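Local coordinates for quinone oxidoreductase 1 (PDB 1QOR), which reduces quinones to semiquinones with NADPH as the electron donor, working as a homodimer of the zinc-containing alcohol dehydrogenase family, at residues K36-N41 with T63-I68; T127-L132 with C158-A163; I5-H10 with Y52-L57. One frame throughout, in Å; residues are numbered along the deposited sequence.

Interaction 1 (K36-N41 with T63-I68); sequences KAIGIN and TEAAGI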
loop_
_atom_site.group_PDB
_atom_site.type_symbol
_atom_site.label_atom_id
_atom_site.label_comp_id
_atom_site.label_asym_id
_atom_site.label_seq_id
_atom_site.Cartn_x
_atom_site.Cartn_y
_atom_site.Cartn_z
ATOM N N LYS A 36 18.066 4.900 34.121
ATOM C CA LYS A 36 18.275 6.292 34.596
ATOM C C LYS A 36 17.196 7.198 34.036
ATOM O O LYS A 36 16.802 8.182 34.669
ATOM C CB LYS A 36 19.621 6.820 34.109
ATOM C CG LYS A 36 20.809 5.974 34.545
ATOM C CD LYS A 36 20.866 6.044 36.029
ATOM C CE LYS A 36 21.947 5.191 36.590
ATOM N NZ LYS A 36 21.843 5.303 38.086
ATOM N N ALA A 37 16.760 6.885 32.816
ATOM C CA ALA A 37 15.698 7.637 32.150
ATOM C C ALA A 37 14.875 6.626 31.325
ATOM O O ALA A 37 15.442 5.742 30.688
ATOM C CB ALA A 37 16.289 8.750 31.265
ATOM N N ILE A 38 13.553 6.771 31.352
ATOM C CA ILE A 38 12.623 5.862 30.664
ATOM C C ILE A 38 11.743 6.632 29.660
ATOM O O ILE A 38 11.076 7.601 30.034
ATOM C CB ILE A 38 11.668 5.183 31.732
ATOM C CG1 ILE A 38 12.506 4.460 32.805
ATOM C CG2 ILE A 38 10.633 4.221 31.061
ATOM C CD1 ILE A 38 11.701 4.025 34.025
ATOM N N GLY A 39 11.702 6.173 28.416
ATOM C CA GLY A 39 10.890 6.856 27.436
ATOM C C GLY A 39 9.424 6.497 27.552
ATOM O O GLY A 39 9.071 5.411 28.041
ATOM N N ILE A 40 8.561 7.444 27.198
ATOM C CA ILE A 40 7.123 7.230 27.176
ATOM C C ILE A 40 6.772 7.231 25.678
ATOM O O ILE A 40 7.283 8.057 24.892
ATOM C CB ILE A 40 6.365 8.354 27.909
ATOM C CG1 ILE A 40 6.738 8.309 29.407
ATOM C CG2 ILE A 40 4.822 8.242 27.658
ATOM C CD1 ILE A 40 6.212 9.446 30.218
ATOM N N ASN A 41 5.923 6.307 25.268
ATOM C CA ASN A 41 5.585 6.207 23.852
ATOM C C ASN A 41 4.103 5.968 23.723
ATOM O O ASN A 41 3.489 5.294 24.587
ATOM C CB ASN A 41 6.405 5.101 23.191
ATOM C CG ASN A 41 7.855 5.496 23.008
ATOM O OD1 ASN A 41 8.186 6.288 22.132
ATOM N ND2 ASN A 41 8.739 4.936 23.820
ATOM N N THR A 63 9.151 -0.288 26.279
ATOM C CA THR A 63 10.246 -1.021 25.672
ATOM C C THR A 63 11.455 -0.106 25.456
ATOM O O THR A 63 12.418 -0.537 24.807
ATOM C CB THR A 63 9.883 -1.571 24.290
ATOM O OG1 THR A 63 9.615 -0.476 23.400
ATOM C CG2 THR A 63 8.680 -2.471 24.385
ATOM N N GLU A 64 11.416 1.122 25.999
ATOM C CA GLU A 64 12.516 2.091 25.796
ATOM C C GLU A 64 13.114 2.678 27.066
ATOM O O GLU A 64 12.392 3.183 27.915
ATOM C CB GLU A 64 12.035 3.271 24.946
ATOM C CG GLU A 64 13.152 4.219 24.528
ATOM C CD GLU A 64 12.647 5.515 23.863
ATOM O OE1 GLU A 64 11.469 5.904 24.027
ATOM O OE2 GLU A 64 13.446 6.152 23.150
ATOM N N ALA A 65 14.435 2.651 27.192
ATOM C CA ALA A 65 15.051 3.228 28.355
ATOM C C ALA A 65 16.539 3.295 28.099
ATOM O O ALA A 65 17.051 2.673 27.147
ATOM C CB ALA A 65 14.737 2.411 29.602
ATOM N N ALA A 66 17.220 4.092 28.926
ATOM C CA ALA A 66 18.679 4.290 28.823
ATOM C C ALA A 66 19.239 4.167 30.224
ATOM O O ALA A 66 18.551 4.533 31.202
ATOM C CB ALA A 66 18.992 5.715 28.236
ATOM N N GLY A 67 20.452 3.641 30.348
ATOM C CA GLY A 67 21.039 3.523 31.673
ATOM C C GLY A 67 22.393 2.860 31.677
ATOM O O GLY A 67 23.054 2.764 30.634
ATOM N N ILE A 68 22.779 2.327 32.836
ATOM C CA ILE A 68 24.075 1.657 32.968
ATOM C C ILE A 68 23.946 0.163 33.131
ATOM O O ILE A 68 23.133 -0.333 33.912
ATOM C CB ILE A 68 24.930 2.248 34.133
ATOM C CG1 ILE A 68 25.301 3.697 33.826
ATOM C CG2 ILE A 68 26.273 1.524 34.240
ATOM C CD1 ILE A 68 24.603 4.636 34.721
HETATM O O HOH W 1 9.617 2.725 27.854
HETATM O O HOH W 2 7.996 2.285 25.337
#

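Interaction 2 (T127-L132 with C158-A163); sequences TVYYLL and CQWAKA. With NDP (NADPH dihydro-nicotinamide-adenine-dinucleotide phosphate), chain D.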
loop_
_atom_site.group_PDB
_atom_site.type_symbol
_atom_site.label_atom_id
_atom_site.label_comp_id
_atom_site.label_asym_id
_atom_site.label_seq_id
_atom_site.Cartn_x
_atom_site.Cartn_y
_atom_site.Cartn_z
ATOM N N THR A 127 12.352 5.618 14.422
ATOM C CA THR A 127 11.138 5.674 13.628
ATOM C C THR A 127 11.263 6.763 12.535
ATOM O O THR A 127 11.014 6.516 11.350
ATOM C CB THR A 127 9.958 6.022 14.505
ATOM O OG1 THR A 127 9.877 5.050 15.543
ATOM C CG2 THR A 127 8.665 6.012 13.710
ATOM N N VAL A 128 11.733 7.952 12.918
ATOM C CA VAL A 128 11.851 9.016 11.927
ATOM C C VAL A 128 12.854 8.603 10.871
ATOM O O VAL A 128 12.645 8.823 9.677
ATOM C CB VAL A 128 12.204 10.382 12.570
ATOM C CG1 VAL A 128 12.680 11.372 11.508
ATOM C CG2 VAL A 128 10.988 10.918 13.300
ATOM N N TYR A 129 13.921 7.948 11.298
ATOM C CA TYR A 129 14.911 7.524 10.342
ATOM C C TYR A 129 14.342 6.548 9.291
ATOM O O TYR A 129 14.526 6.775 8.078
ATOM C CB TYR A 129 16.118 6.898 11.059
ATOM C CG TYR A 129 17.119 6.250 10.120
ATOM C CD1 TYR A 129 18.022 7.018 9.390
ATOM C CD2 TYR A 129 17.155 4.855 9.961
ATOM C CE1 TYR A 129 18.926 6.442 8.551
ATOM C CE2 TYR A 129 18.073 4.250 9.113
ATOM C CZ TYR A 129 18.953 5.056 8.430
ATOM O OH TYR A 129 19.944 4.472 7.698
ATOM N N TYR A 130 13.687 5.454 9.703
ATOM C CA TYR A 130 13.221 4.527 8.656
ATOM C C TYR A 130 12.090 5.151 7.838
ATOM O O TYR A 130 12.013 4.972 6.624
ATOM C CB TYR A 130 12.863 3.117 9.188
ATOM C CG TYR A 130 11.459 2.976 9.745
ATOM C CD1 TYR A 130 10.343 2.931 8.909
ATOM C CD2 TYR A 130 11.253 2.849 11.117
ATOM C CE1 TYR A 130 9.035 2.755 9.458
ATOM C CE2 TYR A 130 9.981 2.685 11.654
ATOM C CZ TYR A 130 8.871 2.633 10.833
ATOM O OH TYR A 130 7.606 2.452 11.419
ATOM N N LEU A 131 11.223 5.905 8.489
ATOM C CA LEU A 131 10.155 6.575 7.762
ATOM C C LEU A 131 10.617 7.495 6.603
ATOM O O LEU A 131 10.116 7.381 5.495
ATOM C CB LEU A 131 9.327 7.400 8.730
ATOM C CG LEU A 131 8.335 6.679 9.636
ATOM C CD1 LEU A 131 7.624 7.716 10.502
ATOM C CD2 LEU A 131 7.331 5.903 8.798
ATOM N N LEU A 132 11.608 8.356 6.844
ATOM C CA LEU A 132 12.087 9.342 5.853
ATOM C C LEU A 132 13.188 8.869 4.921
ATOM O O LEU A 132 13.495 9.529 3.896
ATOM C CB LEU A 132 12.587 10.592 6.581
ATOM C CG LEU A 132 11.602 11.289 7.527
ATOM C CD1 LEU A 132 12.162 12.631 7.985
ATOM C CD2 LEU A 132 10.309 11.528 6.812
ATOM N N CYS A 158 10.310 17.121 12.139
ATOM C CA CYS A 158 10.523 18.494 11.658
ATOM C C CYS A 158 12.041 18.834 11.450
ATOM O O CYS A 158 12.444 19.314 10.387
ATOM C CB CYS A 158 9.914 19.462 12.660
ATOM S SG CYS A 158 8.137 19.528 12.624
ATOM N N GLN A 159 12.869 18.485 12.442
ATOM C CA GLN A 159 14.285 18.773 12.456
ATOM C C GLN A 159 15.030 17.943 11.481
ATOM O O GLN A 159 15.964 18.436 10.828
ATOM C CB GLN A 159 14.822 18.605 13.867
ATOM C CG GLN A 159 14.057 19.459 14.877
ATOM C CD GLN A 159 14.584 19.351 16.295
ATOM O OE1 GLN A 159 15.632 19.936 16.625
ATOM N NE2 GLN A 159 13.853 18.601 17.165
ATOM N N TRP A 160 14.639 16.666 11.356
ATOM C CA TRP A 160 15.297 15.796 10.386
ATOM C C TRP A 160 14.946 16.225 8.938
ATOM O O TRP A 160 15.830 16.280 8.073
ATOM C CB TRP A 160 14.955 14.318 10.634
ATOM C CG TRP A 160 16.025 13.422 10.157
ATOM C CD1 TRP A 160 16.766 13.551 9.001
ATOM C CD2 TRP A 160 16.514 12.237 10.822
ATOM N NE1 TRP A 160 17.684 12.507 8.912
ATOM C CE2 TRP A 160 17.544 11.692 10.011
ATOM C CE3 TRP A 160 16.184 11.591 12.024
ATOM C CZ2 TRP A 160 18.246 10.530 10.369
ATOM C CZ3 TRP A 160 16.881 10.442 12.384
ATOM C CH2 TRP A 160 17.903 9.922 11.556
ATOM N N ALA A 161 13.676 16.563 8.696
ATOM C CA ALA A 161 13.242 17.007 7.369
ATOM C C ALA A 161 14.040 18.271 6.957
ATOM O O ALA A 161 14.543 18.364 5.824
ATOM C CB ALA A 161 11.781 17.272 7.364
ATOM N N LYS A 162 14.148 19.239 7.866
ATOM C CA LYS A 162 14.930 20.449 7.621
ATOM C C LYS A 162 16.386 20.086 7.295
ATOM O O LYS A 162 16.934 20.533 6.294
ATOM C CB LYS A 162 14.908 21.324 8.862
ATOM C CG LYS A 162 15.698 22.588 8.761
ATOM C CD LYS A 162 15.484 23.405 10.031
ATOM C CE LYS A 162 16.673 24.328 10.354
ATOM N NZ LYS A 162 16.425 25.116 11.627
ATOM N N ALA A 163 17.008 19.247 8.112
ATOM C CA ALA A 163 18.371 18.866 7.841
ATOM C C ALA A 163 18.517 18.251 6.447
ATOM O O ALA A 163 19.571 18.349 5.827
ATOM C CB ALA A 163 18.857 17.891 8.911
HETATM P PA NDP D . 2.817 12.183 20.418
HETATM O O1A NDP D . 3.718 12.788 21.433
HETATM O O2A NDP D . 2.965 12.601 18.999
HETATM O O5B NDP D . 1.336 12.283 20.866
HETATM C C5B NDP D . 0.254 12.013 20.014
HETATM C C4B NDP D . -0.197 13.297 19.387
HETATM O O4B NDP D . -1.080 12.836 18.374
HETATM C C3B NDP D . -1.035 14.249 20.252
HETATM O O3B NDP D . -0.155 15.104 21.029
HETATM C C2B NDP D . -1.973 14.878 19.233
HETATM O O2B NDP D . -1.377 16.082 18.767
HETATM C C1B NDP D . -2.102 13.780 18.088
HETATM N N9A NDP D . -3.506 13.345 18.149
HETATM C C8A NDP D . -4.455 13.520 17.229
HETATM N N7A NDP D . -5.616 13.024 17.673
HETATM C C5A NDP D . -5.341 12.554 18.870
HETATM C C6A NDP D . -6.261 11.967 19.729
HETATM N N6A NDP D . -7.543 11.809 19.420
HETATM N N1A NDP D . -5.779 11.575 20.909
HETATM C C2A NDP D . -4.474 11.730 21.266
HETATM N N3A NDP D . -3.600 12.300 20.433
HETATM C C4A NDP D . -4.034 12.732 19.213
HETATM O O3 NDP D . 3.203 10.642 20.488
HETATM P PN NDP D . 4.452 9.768 20.072
HETATM O O1N NDP D . 5.570 10.603 19.503
HETATM O O2N NDP D . 4.756 8.805 21.197
HETATM O O5D NDP D . 3.751 8.904 18.858
HETATM C C5D NDP D . 3.137 9.469 17.708
HETATM C C4D NDP D . 2.418 8.427 16.917
HETATM O O4D NDP D . 3.363 7.550 16.263
HETATM C C3D NDP D . 1.511 7.537 17.759
HETATM O O3D NDP D . 0.285 7.290 17.063
HETATM C C2D NDP D . 2.365 6.257 17.885
HETATM O O2D NDP D . 1.574 5.129 18.166
HETATM C C1D NDP D . 3.007 6.136 16.533
HETATM N N1N NDP D . 4.336 5.485 16.369
HETATM C C2N NDP D . 4.510 4.549 15.381
HETATM C C3N NDP D . 5.757 3.966 15.239
HETATM C C7N NDP D . 6.016 2.949 14.135
HETATM O O7N NDP D . 7.128 2.460 13.972
HETATM N N7N NDP D . 4.967 2.662 13.393
HETATM C C4N NDP D . 6.820 4.308 16.058
HETATM C C5N NDP D . 6.624 5.268 17.059
HETATM C C6N NDP D . 5.373 5.842 17.207
HETATM P P2B NDP D . -2.311 17.347 18.222
HETATM O O1X NDP D . -1.345 18.271 17.591
HETATM O O2X NDP D . -3.256 16.758 17.264
HETATM O O3X NDP D . -2.957 17.848 19.451
#

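Interaction 3 (I5-H10 with Y52-L57); sequences IEFHKH and YPPPSL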
loop_
_atom_site.group_PDB
_atom_site.type_symbol
_atom_site.label_atom_id
_atom_site.label_comp_id
_atom_site.label_asym_id
_atom_site.label_seq_id
_atom_site.Cartn_x
_atom_site.Cartn_y
_atom_site.Cartn_z
ATOM N N ILE A 5 6.366 -0.849 37.003
ATOM C CA ILE A 5 4.959 -0.512 36.889
ATOM C C ILE A 5 4.325 -1.720 36.235
ATOM O O ILE A 5 4.938 -2.369 35.373
ATOM C CB ILE A 5 4.717 0.714 35.967
ATOM C CG1 ILE A 5 5.273 1.989 36.603
ATOM C CG2 ILE A 5 3.244 0.873 35.671
ATOM C CD1 ILE A 5 4.633 2.354 37.931
ATOM N N GLU A 6 3.122 -2.063 36.666
ATOM C CA GLU A 6 2.437 -3.169 36.031
ATOM C C GLU A 6 0.947 -2.999 36.083
ATOM O O GLU A 6 0.443 -2.116 36.777
ATOM C CB GLU A 6 2.889 -4.513 36.592
ATOM C CG GLU A 6 2.510 -4.775 38.004
ATOM C CD GLU A 6 2.874 -6.195 38.409
ATOM O OE1 GLU A 6 4.067 -6.578 38.220
ATOM O OE2 GLU A 6 1.962 -6.905 38.905
ATOM N N PHE A 7 0.266 -3.709 35.196
ATOM C CA PHE A 7 -1.188 -3.650 35.148
ATOM C C PHE A 7 -1.704 -5.102 35.058
ATOM O O PHE A 7 -1.053 -5.974 34.487
ATOM C CB PHE A 7 -1.703 -2.707 34.018
ATOM C CG PHE A 7 -1.380 -3.165 32.621
ATOM C CD1 PHE A 7 -0.110 -2.960 32.071
ATOM C CD2 PHE A 7 -2.351 -3.807 31.843
ATOM C CE1 PHE A 7 0.189 -3.392 30.754
ATOM C CE2 PHE A 7 -2.076 -4.243 30.541
ATOM C CZ PHE A 7 -0.796 -4.034 29.997
ATOM N N HIS A 8 -2.802 -5.353 35.761
ATOM C CA HIS A 8 -3.438 -6.665 35.874
ATOM C C HIS A 8 -4.699 -6.767 35.017
ATOM O O HIS A 8 -5.282 -7.853 34.898
ATOM C CB HIS A 8 -3.809 -6.932 37.357
ATOM C CG HIS A 8 -2.624 -7.095 38.269
ATOM N ND1 HIS A 8 -2.569 -8.057 39.259
ATOM C CD2 HIS A 8 -1.447 -6.421 38.340
ATOM C CE1 HIS A 8 -1.414 -7.968 39.901
ATOM N NE2 HIS A 8 -0.715 -6.984 39.363
ATOM N N LYS A 9 -5.117 -5.646 34.432
ATOM C CA LYS A 9 -6.317 -5.614 33.605
ATOM C C LYS A 9 -6.216 -4.434 32.662
ATOM O O LYS A 9 -5.524 -3.459 32.975
ATOM C CB LYS A 9 -7.565 -5.414 34.476
ATOM C CG LYS A 9 -7.467 -4.193 35.386
ATOM C CD LYS A 9 -8.722 -3.934 36.181
ATOM C CE LYS A 9 -9.897 -3.770 35.236
ATOM N NZ LYS A 9 -11.077 -3.050 35.873
ATOM N N HIS A 10 -6.913 -4.498 31.536
ATOM C CA HIS A 10 -6.909 -3.393 30.607
ATOM C C HIS A 10 -7.818 -2.257 31.022
ATOM O O HIS A 10 -8.848 -2.469 31.657
ATOM C CB HIS A 10 -7.254 -3.866 29.219
ATOM C CG HIS A 10 -6.120 -4.573 28.571
ATOM N ND1 HIS A 10 -6.226 -5.847 28.065
ATOM C CD2 HIS A 10 -4.817 -4.230 28.460
ATOM C CE1 HIS A 10 -5.033 -6.269 27.681
ATOM N NE2 HIS A 10 -4.160 -5.304 27.908
ATOM N N TYR A 52 -3.624 -3.360 21.835
ATOM C CA TYR A 52 -2.546 -4.320 21.538
ATOM C C TYR A 52 -2.414 -5.134 22.849
ATOM O O TYR A 52 -1.726 -4.712 23.798
ATOM C CB TYR A 52 -1.198 -3.647 21.290
ATOM C CG TYR A 52 -0.986 -2.880 19.996
ATOM C CD1 TYR A 52 -2.031 -2.662 19.070
ATOM C CD2 TYR A 52 0.275 -2.316 19.716
ATOM C CE1 TYR A 52 -1.807 -1.886 17.902
ATOM C CE2 TYR A 52 0.500 -1.566 18.580
ATOM C CZ TYR A 52 -0.534 -1.344 17.675
ATOM O OH TYR A 52 -0.292 -0.576 16.547
ATOM N N PRO A 53 -3.041 -6.319 22.920
ATOM C CA PRO A 53 -2.976 -7.153 24.137
ATOM C C PRO A 53 -1.567 -7.714 24.357
ATOM O O PRO A 53 -0.891 -8.102 23.408
ATOM C CB PRO A 53 -3.984 -8.244 23.824
ATOM C CG PRO A 53 -3.686 -8.493 22.389
ATOM C CD PRO A 53 -3.624 -7.084 21.803
ATOM N N PRO A 54 -1.082 -7.710 25.603
ATOM C CA PRO A 54 0.263 -8.230 25.879
ATOM C C PRO A 54 0.291 -9.736 25.850
ATOM O O PRO A 54 -0.746 -10.372 25.689
ATOM C CB PRO A 54 0.557 -7.706 27.283
ATOM C CG PRO A 54 -0.775 -7.619 27.904
ATOM C CD PRO A 54 -1.676 -7.102 26.803
ATOM N N PRO A 55 1.492 -10.331 25.942
ATOM C CA PRO A 55 1.617 -11.796 25.931
ATOM C C PRO A 55 0.716 -12.365 27.045
ATOM O O PRO A 55 0.035 -13.379 26.846
ATOM C CB PRO A 55 3.095 -11.999 26.222
ATOM C CG PRO A 55 3.727 -10.822 25.508
ATOM C CD PRO A 55 2.821 -9.684 25.919
ATOM N N SER A 56 0.665 -11.673 28.186
ATOM C CA SER A 56 -0.187 -12.086 29.282
ATOM C C SER A 56 -0.305 -11.012 30.373
ATOM O O SER A 56 0.497 -10.062 30.433
ATOM C CB SER A 56 0.358 -13.372 29.892
ATOM O OG SER A 56 1.648 -13.122 30.415
ATOM N N LEU A 57 -1.290 -11.195 31.249
ATOM C CA LEU A 57 -1.549 -10.304 32.363
ATOM C C LEU A 57 -1.279 -11.099 33.648
ATOM O O LEU A 57 -1.550 -12.291 33.699
ATOM C CB LEU A 57 -3.000 -9.810 32.308
ATOM C CG LEU A 57 -3.379 -8.907 31.117
ATOM C CD1 LEU A 57 -4.873 -8.576 31.061
ATOM C CD2 LEU A 57 -2.593 -7.636 31.214
#

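Interaction 1 (K36-N41 with T63-I68)
The Lys36 side chain lies over Gly67 and the end of Ile68, beside a classic beta bulge in the antiparallel pairing of strands 37-39 and 65-72 in the GroES-like domain. Its CG sits 3.8 Å from Gly67 CA. A bend at chi2 (-64°) turns CD aside, and CE ends 3.3 Å from Ile68 CD1, closer than usual van der Waals contact. The two side chains cross obliquely, with Phe115 of helix 115-135 touching both.

Lys36 and Ala37 both face Ala66. Ala66 O takes the Lys36 N-H at 3.0 Å and a weak, longer bond from Ala37 N. Ala66 N donates to Ala37 O at 3.0 Å. Ala37 and Ala66 form a hydrogen-bonded pair. Ile38 and Ala65, the next pair, are non-hydrogen-bonded, and their side chains share the other face of the sheet. Here Ile38 CG1 meets Ala65 CB at 4.4 Å. The ladder ends with Gly39 N bonding to Glu64 O at 3.1 Å, the donor standing well above the carbonyl plane. A CB on Gly39 would collide with Glu64 OE1. Water 1 bridges Gly39 O and Glu64 N.

Beyond the strands the buried contact becomes polar. Glu64 is extended, with CG anti to the backbone N (chi1 -172°). Its side chain and that of Asn41 cross at about a right angle, while the amide and carboxylate planes are 29° apart. Lys124 binds Asn41 OD1, and the N-H of Leu123 holds Glu64 OE2. These outer partners probably fix which way the amide and carboxylate are turned. Asn41 belongs to the NADPH pocket, so Glu64, which grips it, is probably a second-shell residue of that site. Asn41 ND2 donates to water 2 and to Glu64 OE1, at 2.9 Å, on the anti side of that oxygen.

Interaction 2 (T127-L132 with C158-A163)
The helix carrying Val128 and Tyr129 crosses the helix carrying Trp160 at -45°, with the segment axes 10.6 Å apart. Helix 152-164 is the first helix of the Rossmann fold that binds NADPH, and helix 115-135 packs against it. The contact is apolar and is carried by the Trp160 indole. Val128 CG1 approaches obliquely and lies 3.5 Å from Trp160 CE3. Tyr129 sits farther out along the indole, its CA over one face and its CB 3.5 Å from Trp160 CH2. The Tyr129 ring presents its edge to Trp160 CZ2, with the two ring planes 40° apart. Leu132 CD1 closes the other end, 4.2 Å from Trp160 CB. Leu283 and Leu286 of helix 273-288 also touch the indole. An alanine in place of Trp160 would probably open a gap between the helices, with Val128 CG1 and Tyr129 CB losing their aromatic partner. Thr127 and Tyr130, on the same helix as Val128, reach the cofactor instead. Thr127 OG1 lies 3.2 Å from C4N of the nicotinamide. The Tyr130 hydroxyl donates to the carboxamide oxygen, OH to O7N 2.6 Å, in the plane of the tyrosine ring.

Interaction 3 (I5-H10 with Y52-L57)
His8 NE2 donates to Glu6 OE2 at 2.7 Å, in a bent bond with 134° at the hydrogen, while the backbone O of His8 touches Leu57 CD1. The carboxylate oxygen uses its anti lone pair, and it lies 30° out of the imidazole plane. Glu6 OE1 has its own mate in a salt bridge with Arg4. The Glu6 carboxylate would probably favour a protonated His8, though Arg4, its second partner, would temper this. This polar group lies on and just after strand 3-6, which pairs with strand 17-20. From here the chain meets the proline-rich loop before strand 65-72.

Across the contact the side chains meet mainly by van der Waals packing. Leu57 reaches both Phe7 and His10, one with each branch. CD2 goes to Phe7 CE2 at 3.5 Å. CD1 goes to His10 CE1 and also lies 3.9 Å from His8 O. Leu57 comes at a slant to both rings. Chi1 of 65° sets Phe7 CG between the backbone N and the carbonyl carbon, and the ring extends from there toward Leu57. Its CZ also meets Pro54 CG at 4.2 Å, and Ile47 of helix 42-49 touches the ring as well. His10 and Pro54 meet tip to tip, with His10 NE2 3.3 Å from Pro54 CD. That carbon lies at the edge of the imidazole, near its plane. His10 NE2 in turn lies at the edge of the Phe7 ring. Pro53 CA comes obliquely to His10 CE1.

Just past residues 52-57, Ser59 hydrogen-bonds to Phe7 through the backbone. Most of the touching residues lie at the surface, and Phe7 is the buried one. Between the two segments themselves, packing that includes an imidazole edge does the joining, while the Glu6 charge is met by His8 and Arg4 of its own N-terminal part.

Interactions 1 and 2 are buried, whereas interaction 3 lies at the surface. Interactions 1 and 3 both belong to the GroES-like side of the chain, and their segments alternate along the sequence. Helix 115-135 connects the two buried contacts: its first half packs on residues 36-41 and 63-68, and its later part carries segment 127-132. Interaction 1 is a backbone ladder with a buried polar end, interaction 2 is helix packing around an indole, and interaction 3 is loop packing of prolines, leucine and rings. The first two also hold pocket residues for NADPH. Interaction 3 is farther off, with the Pro53 side chain about 14 Å from the cofactor.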